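Local coordinates for 49 protein (Murid herpesvirus 4, PDB 6A4V), which probably promotes virus replication by interacting with the host poly(ADP-ribose) polymerase 1, at residues Lys157-Val161 with His162-Ala166. Numbering follows the deposited sequence.
Sequences KDQPV and HEWCA
Val-161 O takes the backbone N-H of Cys-165 at 3.0 Å, the i to i+4 bond that follows the one made by the N-cap residue of helix 161-168. That residue is Pro-160, whose O receives a weak, longer bond from Trp-164 N (3.3 Å). The proline ring packs on two side chains of the first turn. Pro-160 CB lies 3.3 Å from His-162 CE1, approaching the imidazole obliquely, while Pro-160 CD meets Glu-163 OE1 at 3.4 Å, the proline and glutamate running side by side. Gln-159 reaches forward along the turn: with CG anti to the backbone N (chi1 177°) and the chain extended, its amide arrives beside Trp-164. There Gln-159 OE1 stands at the indole edge, 3.7 Å from Trp-164 CD1, with amide and ring planes nearly perpendicular (86°). The indole itself is edge-to-face with Tyr-155 and Phe-168 and packs against Val-224 of helix 213-235; Cys-165 packs on that helix too. The helix start thus rests on two backbone bonds, one of them weak, and on van der Waals packing of the proline ring, whereas Gln-159 OE1 is buried without a hydrogen-bond partner in the model, and C-H contacts with Trp-164 CB and CD1 probably compensate it weakly at most.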
loop_
_atom_site.group_PDB
_atom_site.type_symbol
_atom_site.label_atom_id
_atom_site.label_comp_id
_atom_site.label_asym_id
_atom_site.label_seq_id
_atom_site.Cartn_x
_atom_site.Cartn_y
_atom_site.Cartn_z
ATOM N N LYS B 157 -24.560 26.364 1.058
ATOM C CA LYS B 157 -24.119 24.956 1.196
ATOM C C LYS B 157 -24.018 24.250 -0.168
ATOM O O LYS B 157 -23.283 23.258 -0.321
ATOM C CB LYS B 157 -25.134 24.181 2.044
ATOM C CG LYS B 157 -25.338 24.744 3.444
ATOM C CD LYS B 157 -26.759 24.660 3.962
ATOM C CE LYS B 157 -27.035 25.665 5.065
ATOM N NZ LYS B 157 -28.115 25.207 5.970
ATOM N N ASP B 158 -24.812 24.721 -1.139
ATOM C CA ASP B 158 -24.949 24.085 -2.449
ATOM C C ASP B 158 -23.898 24.681 -3.398
ATOM O O ASP B 158 -23.563 24.069 -4.403
ATOM C CB ASP B 158 -26.402 24.169 -2.936
ATOM C CG ASP B 158 -27.406 23.533 -1.977
ATOM O OD1 ASP B 158 -27.232 22.349 -1.648
ATOM O OD2 ASP B 158 -28.354 24.235 -1.546
ATOM N N GLN B 159 -23.350 25.852 -3.053
ATOM C CA GLN B 159 -22.183 26.397 -3.730
ATOM C C GLN B 159 -21.051 25.361 -3.734
ATOM O O GLN B 159 -20.728 24.744 -2.715
ATOM C CB GLN B 159 -21.765 27.694 -3.034
ATOM C CG GLN B 159 -20.501 28.334 -3.589
ATOM C CD GLN B 159 -19.876 29.306 -2.619
ATOM O OE1 GLN B 159 -20.025 29.185 -1.406
ATOM N NE2 GLN B 159 -19.122 30.257 -3.144
ATOM N N PRO B 160 -20.421 25.101 -4.899
ATOM C CA PRO B 160 -19.269 24.205 -4.963
ATOM C C PRO B 160 -18.131 24.609 -4.014
ATOM O O PRO B 160 -17.842 25.784 -3.811
ATOM C CB PRO B 160 -18.773 24.282 -6.421
ATOM C CG PRO B 160 -19.951 24.843 -7.210
ATOM C CD PRO B 160 -20.838 25.585 -6.224
ATOM N N VAL B 161 -17.473 23.586 -3.479
ATOM C CA VAL B 161 -16.582 23.719 -2.371
ATOM C C VAL B 161 -15.371 24.562 -2.767
ATOM O O VAL B 161 -14.913 25.383 -2.002
ATOM C CB VAL B 161 -16.185 22.325 -1.867
ATOM C CG1 VAL B 161 -15.011 22.367 -0.914
ATOM C CG2 VAL B 161 -17.389 21.635 -1.248
ATOM N N HIS B 162 -14.845 24.336 -3.962
ATOM C CA HIS B 162 -13.694 25.077 -4.435
ATOM C C HIS B 162 -14.015 26.590 -4.527
ATOM O O HIS B 162 -13.217 27.426 -4.135
ATOM C CB HIS B 162 -13.223 24.470 -5.767
ATOM C CG HIS B 162 -14.172 24.643 -6.909
ATOM N ND1 HIS B 162 -15.372 23.959 -6.992
ATOM C CD2 HIS B 162 -14.095 25.407 -8.017
ATOM C CE1 HIS B 162 -15.987 24.286 -8.112
ATOM N NE2 HIS B 162 -15.227 25.180 -8.748
ATOM N N GLU B 163 -15.207 26.946 -5.017
ATOM C CA GLU B 163 -15.621 28.345 -5.069
ATOM C C GLU B 163 -15.475 28.967 -3.675
ATOM O O GLU B 163 -14.818 29.998 -3.530
ATOM C CB GLU B 163 -17.033 28.477 -5.646
ATOM C CG GLU B 163 -17.039 28.637 -7.163
ATOM C CD GLU B 163 -18.373 28.373 -7.833
ATOM O OE1 GLU B 163 -19.408 28.512 -7.147
ATOM O OE2 GLU B 163 -18.374 28.012 -9.037
ATOM N N TRP B 164 -16.026 28.288 -2.658
ATOM C CA TRP B 164 -15.974 28.728 -1.252
ATOM C C TRP B 164 -14.540 28.847 -0.738
ATOM O O TRP B 164 -14.245 29.780 -0.002
ATOM C CB TRP B 164 -16.819 27.790 -0.384
ATOM C CG TRP B 164 -16.962 28.125 1.068
ATOM C CD1 TRP B 164 -18.029 28.757 1.636
ATOM C CD2 TRP B 164 -16.182 27.622 2.172
ATOM N NE1 TRP B 164 -17.900 28.801 3.000
ATOM C CE2 TRP B 164 -16.751 28.144 3.357
ATOM C CE3 TRP B 164 -14.989 26.909 2.282
ATOM C CZ2 TRP B 164 -16.222 27.898 4.625
ATOM C CZ3 TRP B 164 -14.462 26.663 3.532
ATOM C CH2 TRP B 164 -15.082 27.132 4.686
ATOM N N CYS B 165 -13.664 27.907 -1.108
ATOM C CA CYS B 165 -12.256 27.969 -0.687
ATOM C C CYS B 165 -11.579 29.215 -1.276
ATOM O O CYS B 165 -10.728 29.838 -0.627
ATOM C CB CYS B 165 -11.473 26.724 -1.099
ATOM S SG CYS B 165 -9.908 26.535 -0.199
ATOM N N ALA B 166 -11.937 29.553 -2.518
ATOM C CA ALA B 166 -11.324 30.666 -3.227
ATOM C C ALA B 166 -11.702 31.997 -2.549
ATOM O O ALA B 166 -10.813 32.794 -2.224
ATOM C CB ALA B 166 -11.724 30.634 -4.686
#